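Local coordinates for ferrous iron uptake transporter protein B (Streptococcus thermophilus, PDB 3TAH) that probably carries ferrous iron across the cell membrane in a GTP-driven uptake system, this chain being its cytosolic G-protein portion with the helical domain, at residues D89-E94 with D118-Q123; I112-I117 with V138-T143. The protein carries 1 engineered substitution. All coordinates share one frame; numbering follows the deposited sequence.

Interaction 1 (D89-E94 with D118-Q123). With BGO (3'-O-(N-methylanthraniloyl)guanosine-5'-diphosphate), chain C.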
ATOM      1  N   ASP A  89       9.364  -0.410   8.572  1.00 16.86           N
ATOM      2  CA  ASP A  89      10.600  -0.294   9.326  1.00 16.87           C
ATOM      3  C   ASP A  89      10.856   1.156   9.738  1.00 14.61           C
ATOM      4  O   ASP A  89      11.287   1.989   8.915  1.00 14.21           O
ATOM      5  CB  ASP A  89      11.761  -0.806   8.466  1.00 17.58           C
ATOM      6  CG  ASP A  89      13.110  -0.750   9.176  1.00 18.68           C
ATOM      7  OD1 ASP A  89      13.202  -0.318  10.337  1.00 16.97           O
ATOM      8  OD2 ASP A  89      14.093  -1.147   8.542  1.00 19.28           O
ATOM      9  N   ALA A  90      10.622   1.438  11.019  1.00 14.75           N
ATOM     10  CA  ALA A  90      10.784   2.785  11.573  1.00 16.38           C
ATOM     11  C   ALA A  90      12.176   3.374  11.364  1.00 18.08           C
ATOM     12  O   ALA A  90      12.302   4.592  11.265  1.00 18.87           O
ATOM     13  CB  ALA A  90      10.450   2.799  13.045  1.00 14.83           C
ATOM     14  N   THR A  91      13.200   2.516  11.298  1.00 18.59           N
ATOM     15  CA  THR A  91      14.593   2.960  11.138  1.00 19.97           C
ATOM     16  C   THR A  91      14.943   3.295   9.684  1.00 21.64           C
ATOM     17  O   THR A  91      16.049   3.727   9.395  1.00 20.94           O
ATOM     18  CB  THR A  91      15.608   1.909  11.653  1.00 19.65           C
ATOM     19  OG1 THR A  91      15.740   0.847  10.697  1.00 18.42           O
ATOM     20  CG2 THR A  91      15.195   1.350  13.017  1.00 21.04           C
ATOM     21  N   ASN A  92      14.002   3.082   8.769  1.00 20.59           N
ATOM     22  CA  ASN A  92      14.191   3.384   7.359  1.00 21.13           C
ATOM     23  C   ASN A  92      12.877   3.887   6.778  1.00 18.16           C
ATOM     24  O   ASN A  92      12.386   3.390   5.754  1.00 15.94           O
ATOM     25  CB  ASN A  92      14.616   2.091   6.697  1.00 22.93           C
ATOM     26  CG  ASN A  92      15.054   2.267   5.284  1.00 26.44           C
ATOM     27  OD1 ASN A  92      14.891   1.347   4.490  1.00 29.94           O
ATOM     28  ND2 ASN A  92      15.601   3.425   4.943  1.00 30.02           N
ATOM     29  N   LEU A  93      12.323   4.880   7.454  1.00 17.71           N
ATOM     30  CA  LEU A  93      10.925   5.295   7.247  1.00 17.45           C
ATOM     31  C   LEU A  93      10.592   5.733   5.820  1.00 17.73           C
ATOM     32  O   LEU A  93       9.674   5.186   5.206  1.00 16.40           O
ATOM     33  CB  LEU A  93      10.559   6.413   8.229  1.00 17.67           C
ATOM     34  CG  LEU A  93       9.100   6.878   8.264  1.00 17.13           C
ATOM     35  CD1 LEU A  93       8.150   5.705   8.523  1.00 17.86           C
ATOM     36  CD2 LEU A  93       8.938   7.942   9.326  1.00 19.47           C
ATOM     37  N   GLU A  94      11.327   6.706   5.291  1.00 18.62           N
ATOM     38  CA  GLU A  94      11.005   7.242   3.962  1.00 19.21           C
ATOM     39  C   GLU A  94      10.998   6.168   2.868  1.00 17.87           C
ATOM     40  O   GLU A  94      10.072   6.135   2.049  1.00 16.26           O
ATOM     41  CB  GLU A  94      11.914   8.429   3.604  1.00 20.82           C
ATOM     42  CG  GLU A  94      11.643   9.636   4.510  1.00 25.60           C
ATOM     43  CD  GLU A  94      12.263  10.938   4.035  1.00 30.25           C
ATOM     44  OE1 GLU A  94      12.843  10.986   2.926  1.00 34.65           O
ATOM     45  OE2 GLU A  94      12.157  11.929   4.791  1.00 35.91           O
ATOM     46  N   ASP A 118      11.964  -0.274  18.815  1.00 22.83           N
ATOM     47  CA  ASP A 118      13.012  -0.431  19.841  1.00 24.27           C
ATOM     48  C   ASP A 118      14.426  -0.092  19.334  1.00 26.27           C
ATOM     49  O   ASP A 118      15.278   0.318  20.117  1.00 26.80           O
ATOM     50  CB  ASP A 118      13.007  -1.859  20.394  1.00 23.86           C
ATOM     51  CG  ASP A 118      13.290  -2.895  19.322  1.00 22.71           C
ATOM     52  OD1 ASP A 118      12.446  -3.045  18.420  1.00 20.41           O
ATOM     53  OD2 ASP A 118      14.346  -3.559  19.359  1.00 21.56           O
ATOM     54  N   VAL A 119      14.658  -0.290  18.036  1.00 28.37           N
ATOM     55  CA  VAL A 119      15.937  -0.020  17.366  1.00 30.70           C
ATOM     56  C   VAL A 119      16.142   1.477  17.193  1.00 33.58           C
ATOM     57  O   VAL A 119      17.250   1.997  17.358  1.00 31.94           O
ATOM     58  CB  VAL A 119      15.993  -0.678  15.958  1.00 29.60           C
ATOM     59  CG1 VAL A 119      17.348  -0.443  15.275  1.00 31.44           C
ATOM     60  CG2 VAL A 119      15.706  -2.162  16.045  1.00 28.24           C
ATOM     61  N   LEU A 120      15.049   2.150  16.839  1.00 36.31           N
ATOM     62  CA  LEU A 120      14.992   3.591  16.672  1.00 38.53           C
ATOM     63  C   LEU A 120      15.420   4.295  17.952  1.00 41.02           C
ATOM     64  O   LEU A 120      16.231   5.221  17.914  1.00 40.40           O
ATOM     65  CB  LEU A 120      13.561   3.997  16.296  1.00 38.82           C
ATOM     66  CG  LEU A 120      13.316   5.367  15.686  1.00 38.32           C
ATOM     67  CD1 LEU A 120      13.972   5.472  14.324  1.00 37.26           C
ATOM     68  CD2 LEU A 120      11.813   5.592  15.598  1.00 38.73           C
ATOM     69  N   ASP A 121      14.877   3.837  19.078  1.00 44.38           N
ATOM     70  CA  ASP A 121      15.243   4.347  20.399  1.00 46.27           C
ATOM     71  C   ASP A 121      16.762   4.269  20.633  1.00 47.76           C
ATOM     72  O   ASP A 121      17.366   5.208  21.157  1.00 47.91           O
ATOM     73  CB  ASP A 121      14.476   3.580  21.483  1.00 46.53           C
ATOM     74  N   GLY A 122      17.365   3.152  20.222  1.00 48.66           N
ATOM     75  CA  GLY A 122      18.810   2.944  20.324  1.00 49.11           C
ATOM     76  C   GLY A 122      19.696   3.751  19.382  1.00 49.43           C
ATOM     77  O   GLY A 122      20.871   3.954  19.683  1.00 49.69           O
ATOM     78  N   GLN A 123      19.152   4.204  18.251  1.00 49.44           N
ATOM     79  CA  GLN A 123      19.880   5.039  17.281  1.00 49.44           C
ATOM     80  C   GLN A 123      19.828   6.539  17.610  1.00 49.51           C
ATOM     81  O   GLN A 123      20.380   7.352  16.860  1.00 50.28           O
ATOM     82  CB  GLN A 123      19.316   4.843  15.862  1.00 49.62           C
ATOM     83  CG  GLN A 123      19.498   3.443  15.262  1.00 49.55           C
ATOM     84  CD  GLN A 123      18.778   3.266  13.924  1.00 49.67           C
ATOM     85  OE1 GLN A 123      17.846   4.006  13.599  1.00 50.81           O
ATOM     86  NE2 GLN A 123      19.208   2.277  13.147  1.00 47.78           N
TER
HETATM   87  C'  BGO C 300      17.162 -11.568  12.444  1.00 19.71           C
HETATM   88  N1  BGO C 300      12.866  -5.060  16.462  1.00 20.31           N
HETATM   89  C2  BGO C 300      14.171  -5.578  16.306  1.00 21.64           C
HETATM   90  N2  BGO C 300      15.158  -5.127  17.070  1.00 22.35           N
HETATM   91  N3  BGO C 300      14.407  -6.519  15.378  1.00 18.99           N
HETATM   92  C4  BGO C 300      13.390  -6.971  14.613  1.00 19.18           C
HETATM   93  C5  BGO C 300      12.077  -6.496  14.722  1.00 19.27           C
HETATM   94  C6  BGO C 300      11.802  -5.516  15.676  1.00 20.30           C
HETATM   95  O6  BGO C 300      10.667  -5.050  15.839  1.00 17.09           O
HETATM   96  N7  BGO C 300      11.350  -7.158  13.822  1.00 17.68           N
HETATM   97  C8  BGO C 300      12.136  -8.008  13.158  1.00 19.04           C
HETATM   98  N9  BGO C 300      13.372  -7.884  13.658  1.00 19.42           N
HETATM   99  PA  BGO C 300      11.935 -10.428   9.364  1.00 22.32           P
HETATM  100  PB  BGO C 300      10.625  -9.821   6.832  0.60 23.96           P
HETATM  101  C1' BGO C 300      18.626 -11.646  12.928  1.00 20.14           C
HETATM  102  O1' BGO C 300      16.466 -12.573  12.375  1.00 16.66           O
HETATM  103  O1A BGO C 300      10.710 -10.697  10.122  1.00 20.70           O
HETATM  104  C1B BGO C 300      14.594  -8.537  13.298  1.00 19.04           C
HETATM  105  O1B BGO C 300       9.934  -8.566   6.537  0.60 23.20           O
HETATM  106  C2' BGO C 300      19.135 -12.813  13.518  1.00 21.94           C
HETATM  107  N2' BGO C 300      18.393 -13.913  13.683  1.00 22.91           N
HETATM  108  O2' BGO C 300      14.726 -10.769  14.027  1.00 17.13           O
HETATM  109  O2A BGO C 300      12.737 -11.570   8.813  1.00 27.10           O
HETATM  110  C2B BGO C 300      14.573  -9.926  12.903  1.00 19.07           C
HETATM  111  O2B BGO C 300       9.762 -10.931   7.193  0.60 22.76           O
HETATM  112  C3' BGO C 300      20.461 -12.820  13.937  1.00 22.66           C
HETATM  113  O3' BGO C 300      16.640 -10.416  12.123  1.00 18.74           O
HETATM  114  O3A BGO C 300      11.601  -9.461   8.100  1.00 21.96           O
HETATM  115  C3B BGO C 300      15.255 -10.479  11.732  1.00 19.09           C
HETATM  116  O3B BGO C 300      11.653 -10.181   5.802  0.60 23.74           O
HETATM  117  C4' BGO C 300      21.258 -11.701  13.789  1.00 22.04           C
HETATM  118  O4' BGO C 300      14.912  -8.030  11.952  1.00 19.78           O
HETATM  119  C4B BGO C 300      15.223  -9.155  10.970  1.00 18.76           C
HETATM  120  C5' BGO C 300      20.764 -10.539  13.209  1.00 22.69           C
HETATM  121  O5' BGO C 300      12.902  -9.514  10.272  1.00 20.34           O
HETATM  122  C5B BGO C 300      14.196  -9.080   9.826  1.00 19.96           C
HETATM  123  C6' BGO C 300      19.433 -10.515  12.775  1.00 21.17           C
HETATM  124  CM' BGO C 300      18.973 -15.262  13.815  1.00 25.83           C
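The helix that carries Asp-118, last residue of the guanine-recognition motif (NKxD in most GTPases, here Asn-Met-Ile-Asp), rests Val-119, Leu-120 and Gln-123 against Ala-90 and Thr-91 of a neighbouring loop. No hydrogen bond spans the segments, so the fit rests on van der Waals contacts. The methyl CG2 of Thr-91 sits 3.6 Å from Val-119 CG1, the two side chains crossing obliquely. Leu-120 forks over Ala-90: CD2 comes 4.0 Å from Ala-90 CB, while CD1 approaches the carbonyl oxygen. The side chain of Gln-123, extended beyond CG, brings its amide to Thr-91, Gln-123 OE1 lying 3.6 Å from Thr-91 CB. Thr-91 is steadied in its own loop, where an Asx turn brings its N to Asp-89 OD1 (3.0 Å); OG1, set between the backbone N and carbonyl carbon (chi1 77°), donates to that oxygen from the same face, leaving CG2 to meet Val-119. Asp-118 reads the guanine edge, accepting from ligand N1 at OD1 (2.8 Å, 178°) and ligand N2 at OD2 (2.9 Å); OD1 also bonds Ser-144 OG. Within the fold, Ala-90 and Leu-93 pack on Leu-114 of strand 110-115, and Leu-93 and Glu-94 touch helix 241-259.

Interaction 2 (I112-I117 with V138-T143). With BGO (3'-O-(N-methylanthraniloyl)guanosine-5'-diphosphate), chain C.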
ATOM      1  N   ILE A 112      -0.889   0.987   9.805  1.00 13.68           N
ATOM      2  CA  ILE A 112       0.568   0.782   9.800  1.00 12.76           C
ATOM      3  C   ILE A 112       1.055   0.231  11.135  1.00 12.85           C
ATOM      4  O   ILE A 112       0.716   0.800  12.168  1.00 14.51           O
ATOM      5  CB  ILE A 112       1.337   2.086   9.484  1.00 13.12           C
ATOM      6  CG1 ILE A 112       1.128   2.517   8.024  1.00 14.73           C
ATOM      7  CG2 ILE A 112       2.834   1.918   9.769  1.00 10.85           C
ATOM      8  CD1 ILE A 112       1.768   3.904   7.688  1.00 15.67           C
ATOM      9  N   ALA A 113       1.825  -0.867  11.100  1.00 13.48           N
ATOM     10  CA  ALA A 113       2.606  -1.333  12.249  1.00 13.11           C
ATOM     11  C   ALA A 113       3.968  -0.693  12.016  1.00 14.39           C
ATOM     12  O   ALA A 113       4.706  -1.095  11.124  1.00 14.11           O
ATOM     13  CB  ALA A 113       2.717  -2.868  12.309  1.00 14.36           C
ATOM     14  N   LEU A 114       4.280   0.313  12.826  1.00 12.95           N
ATOM     15  CA  LEU A 114       5.517   1.056  12.722  1.00 13.17           C
ATOM     16  C   LEU A 114       6.485   0.248  13.569  1.00 14.36           C
ATOM     17  O   LEU A 114       6.618   0.498  14.777  1.00 13.62           O
ATOM     18  CB  LEU A 114       5.329   2.496  13.220  1.00 13.17           C
ATOM     19  CG  LEU A 114       6.573   3.399  13.189  1.00 12.93           C
ATOM     20  CD1 LEU A 114       7.014   3.618  11.750  1.00 14.28           C
ATOM     21  CD2 LEU A 114       6.351   4.741  13.876  1.00 14.82           C
ATOM     22  N   ASN A 115       7.137  -0.713  12.903  1.00 14.25           N
ATOM     23  CA  ASN A 115       7.927  -1.775  13.527  1.00 15.98           C
ATOM     24  C   ASN A 115       9.398  -1.357  13.716  1.00 16.71           C
ATOM     25  O   ASN A 115       9.827  -0.329  13.190  1.00 16.96           O
ATOM     26  CB  ASN A 115       7.752  -3.081  12.714  1.00 16.59           C
ATOM     27  CG  ASN A 115       8.211  -4.328  13.466  1.00 16.88           C
ATOM     28  OD1 ASN A 115       7.833  -4.549  14.616  1.00 15.99           O
ATOM     29  ND2 ASN A 115       9.023  -5.154  12.811  1.00 17.25           N
ATOM     30  N   MET A 116      10.172  -2.139  14.469  0.50 16.56           N
ATOM     31  CA  MET A 116      11.569  -1.808  14.792  0.50 16.93           C
ATOM     32  C   MET A 116      11.673  -0.578  15.682  0.50 17.71           C
ATOM     33  O   MET A 116      12.721   0.074  15.707  0.50 17.85           O
ATOM     34  CB  MET A 116      12.409  -1.545  13.544  0.50 16.61           C
ATOM     35  CG  MET A 116      12.393  -2.663  12.544  0.50 17.30           C
ATOM     36  SD  MET A 116      13.649  -3.877  12.969  0.50 15.64           S
ATOM     37  CE  MET A 116      13.309  -5.077  11.691  0.50 16.49           C
ATOM     38  N   ILE A 117      10.602  -0.264  16.412  1.00 18.63           N
ATOM     39  CA  ILE A 117      10.562   0.951  17.223  1.00 20.39           C
ATOM     40  C   ILE A 117      11.627   0.924  18.344  1.00 21.97           C
ATOM     41  O   ILE A 117      12.141   1.974  18.760  1.00 21.59           O
ATOM     42  CB  ILE A 117       9.110   1.228  17.754  1.00 19.52           C
ATOM     43  CG1 ILE A 117       8.878   2.731  17.901  1.00 21.77           C
ATOM     44  CG2 ILE A 117       8.811   0.464  19.056  1.00 20.88           C
ATOM     45  CD1 ILE A 117       8.803   3.468  16.557  1.00 20.17           C
ATOM     46  N   VAL A 138      -3.748   7.625   7.894  1.00 14.69           N
ATOM     47  CA  VAL A 138      -3.958   6.227   8.274  1.00 14.87           C
ATOM     48  C   VAL A 138      -3.613   6.024   9.741  1.00 15.08           C
ATOM     49  O   VAL A 138      -2.756   6.729  10.275  1.00 14.32           O
ATOM     50  CB  VAL A 138      -3.106   5.239   7.464  1.00 13.71           C
ATOM     51  CG1 VAL A 138      -3.458   5.336   5.973  1.00 14.19           C
ATOM     52  CG2 VAL A 138      -1.597   5.423   7.723  1.00 16.10           C
ATOM     53  N   PRO A 139      -4.271   5.055  10.394  1.00 15.21           N
ATOM     54  CA  PRO A 139      -3.846   4.716  11.751  1.00 14.88           C
ATOM     55  C   PRO A 139      -2.405   4.213  11.754  1.00 15.59           C
ATOM     56  O   PRO A 139      -1.990   3.515  10.823  1.00 15.11           O
ATOM     57  CB  PRO A 139      -4.802   3.582  12.159  1.00 15.37           C
ATOM     58  CG  PRO A 139      -5.942   3.642  11.201  1.00 14.79           C
ATOM     59  CD  PRO A 139      -5.450   4.287   9.962  1.00 15.87           C
ATOM     60  N   VAL A 140      -1.654   4.575  12.793  1.00 15.84           N
ATOM     61  CA  VAL A 140      -0.293   4.089  12.979  1.00 14.08           C
ATOM     62  C   VAL A 140      -0.132   3.627  14.431  1.00 14.58           C
ATOM     63  O   VAL A 140      -0.503   4.358  15.352  1.00 13.78           O
ATOM     64  CB  VAL A 140       0.764   5.184  12.671  1.00 12.91           C
ATOM     65  CG1 VAL A 140       2.179   4.623  12.819  1.00 11.85           C
ATOM     66  CG2 VAL A 140       0.580   5.777  11.263  1.00 12.06           C
ATOM     67  N   VAL A 141       0.424   2.436  14.622  1.00 14.74           N
ATOM     68  CA  VAL A 141       0.726   1.881  15.943  1.00 15.42           C
ATOM     69  C   VAL A 141       2.194   1.440  15.989  1.00 15.43           C
ATOM     70  O   VAL A 141       2.633   0.652  15.148  1.00 16.02           O
ATOM     71  CB  VAL A 141      -0.186   0.676  16.268  1.00 14.73           C
ATOM     72  CG1 VAL A 141       0.197   0.055  17.625  1.00 15.15           C
ATOM     73  CG2 VAL A 141      -1.649   1.089  16.270  1.00 16.54           C
ATOM     74  N   ALA A 142       2.951   1.946  16.964  1.00 15.95           N
ATOM     75  CA  ALA A 142       4.346   1.579  17.135  1.00 15.14           C
ATOM     76  C   ALA A 142       4.393   0.139  17.618  1.00 15.66           C
ATOM     77  O   ALA A 142       3.678  -0.225  18.557  1.00 14.41           O
ATOM     78  CB  ALA A 142       5.046   2.489  18.133  1.00 15.46           C
ATOM     79  N   THR A 143       5.214  -0.678  16.961  1.00 15.35           N
ATOM     80  CA  THR A 143       5.396  -2.062  17.363  1.00 14.15           C
ATOM     81  C   THR A 143       6.877  -2.445  17.431  1.00 15.33           C
ATOM     82  O   THR A 143       7.740  -1.808  16.817  1.00 15.38           O
ATOM     83  CB  THR A 143       4.697  -3.073  16.393  1.00 14.17           C
ATOM     84  OG1 THR A 143       5.320  -3.031  15.105  1.00 13.75           O
ATOM     85  CG2 THR A 143       3.221  -2.778  16.243  1.00 15.21           C
TER
HETATM   86  C'  BGO C 300      17.162 -11.568  12.444  1.00 19.71           C
HETATM   87  N1  BGO C 300      12.866  -5.060  16.462  1.00 20.31           N
HETATM   88  C2  BGO C 300      14.171  -5.578  16.306  1.00 21.64           C
HETATM   89  N2  BGO C 300      15.158  -5.127  17.070  1.00 22.35           N
HETATM   90  N3  BGO C 300      14.407  -6.519  15.378  1.00 18.99           N
HETATM   91  C4  BGO C 300      13.390  -6.971  14.613  1.00 19.18           C
HETATM   92  C5  BGO C 300      12.077  -6.496  14.722  1.00 19.27           C
HETATM   93  C6  BGO C 300      11.802  -5.516  15.676  1.00 20.30           C
HETATM   94  O6  BGO C 300      10.667  -5.050  15.839  1.00 17.09           O
HETATM   95  N7  BGO C 300      11.350  -7.158  13.822  1.00 17.68           N
HETATM   96  C8  BGO C 300      12.136  -8.008  13.158  1.00 19.04           C
HETATM   97  N9  BGO C 300      13.372  -7.884  13.658  1.00 19.42           N
HETATM   98  PA  BGO C 300      11.935 -10.428   9.364  1.00 22.32           P
HETATM   99  PB  BGO C 300      10.625  -9.821   6.832  0.60 23.96           P
HETATM  100  C1' BGO C 300      18.626 -11.646  12.928  1.00 20.14           C
HETATM  101  O1' BGO C 300      16.466 -12.573  12.375  1.00 16.66           O
HETATM  102  O1A BGO C 300      10.710 -10.697  10.122  1.00 20.70           O
HETATM  103  C1B BGO C 300      14.594  -8.537  13.298  1.00 19.04           C
HETATM  104  O1B BGO C 300       9.934  -8.566   6.537  0.60 23.20           O
HETATM  105  C2' BGO C 300      19.135 -12.813  13.518  1.00 21.94           C
HETATM  106  N2' BGO C 300      18.393 -13.913  13.683  1.00 22.91           N
HETATM  107  O2' BGO C 300      14.726 -10.769  14.027  1.00 17.13           O
HETATM  108  O2A BGO C 300      12.737 -11.570   8.813  1.00 27.10           O
HETATM  109  C2B BGO C 300      14.573  -9.926  12.903  1.00 19.07           C
HETATM  110  O2B BGO C 300       9.762 -10.931   7.193  0.60 22.76           O
HETATM  111  C3' BGO C 300      20.461 -12.820  13.937  1.00 22.66           C
HETATM  112  O3' BGO C 300      16.640 -10.416  12.123  1.00 18.74           O
HETATM  113  O3A BGO C 300      11.601  -9.461   8.100  1.00 21.96           O
HETATM  114  C3B BGO C 300      15.255 -10.479  11.732  1.00 19.09           C
HETATM  115  O3B BGO C 300      11.653 -10.181   5.802  0.60 23.74           O
HETATM  116  C4' BGO C 300      21.258 -11.701  13.789  1.00 22.04           C
HETATM  117  O4' BGO C 300      14.912  -8.030  11.952  1.00 19.78           O
HETATM  118  C4B BGO C 300      15.223  -9.155  10.970  1.00 18.76           C
HETATM  119  C5' BGO C 300      20.764 -10.539  13.209  1.00 22.69           C
HETATM  120  O5' BGO C 300      12.902  -9.514  10.272  1.00 20.34           O
HETATM  121  C5B BGO C 300      14.196  -9.080   9.826  1.00 19.96           C
HETATM  122  C6' BGO C 300      19.433 -10.515  12.775  1.00 21.17           C
HETATM  123  CM' BGO C 300      18.973 -15.262  13.815  1.00 25.83           C
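Asn-115 and Thr-143 meet where two adjacent parallel strands run out toward the bound nucleotide, and the asparagine shows how one amide can serve several partners. Its CB lies 3.4 Å from Thr-143 OG1. With CG anti to the backbone N (chi1 -164°), the side chain passes that of Thr-143 at about a right angle and carries its amide to the guanine; Asn-115 CG lies 3.5 Å from ligand O6, next to Thr-143 OG1. At the tip the two branches divide the work. OD1 accepts from Thr-143 OG1 at 3.0 Å and, weakly, from the backbone N of Ala-145; ND2 donates to N7 of the ligand at 3.2 Å and also to the carbonyl oxygen of Ser-14 in the P-loop. This buried amide is thus engaged through both its oxygen and its nitrogen, and Thr-143 and Ser-14 together help set its rotation. The next residue adds a backbone bond, from Met-116 N to the ligand O6 (3.3 Å). Behind the tip the strands are laced by a parallel ladder: Ile-112 N to Pro-139 O, Val-141 N to Ile-112 O, Leu-114 N to Val-141 O and Thr-143 N to Leu-114 O. Past its end, where the chain turns into helix 117-122, Ile-117 N bonds Thr-143 O (3.3 Å). On one face Val-140 CG1 touches Leu-114 CB (3.8 Å) and lies near Ile-112 CG2, beside helix 129-136; Ala-113 and Val-141 face helix 151-159. Strands ending in base-reading loops at their C-terminal edge are typical of the P-loop GTPase fold, and Asn-115 opens its NKxD-type motif.

From the N terminus, strand 83-89 runs into the loop at 89-94 that starts helix 93-105; the chain returns through strand 110-115, turns directly into helix 117-122, and after helix 129-136 reaches 138-143. Interaction 1 closes the span from the first loop to helix 117-122, interaction 2 the span from strand 110-115 to edge strand 140-142. Their segments alternate along the sequence, so the two closures cross rather than nest. They also meet in space: Ala-90 N lies 2.9 Å from Asn-115 O, a probable hydrogen bond. Together they join the C-terminal ends of three neighbouring parallel strands to a short helix beside the guanine.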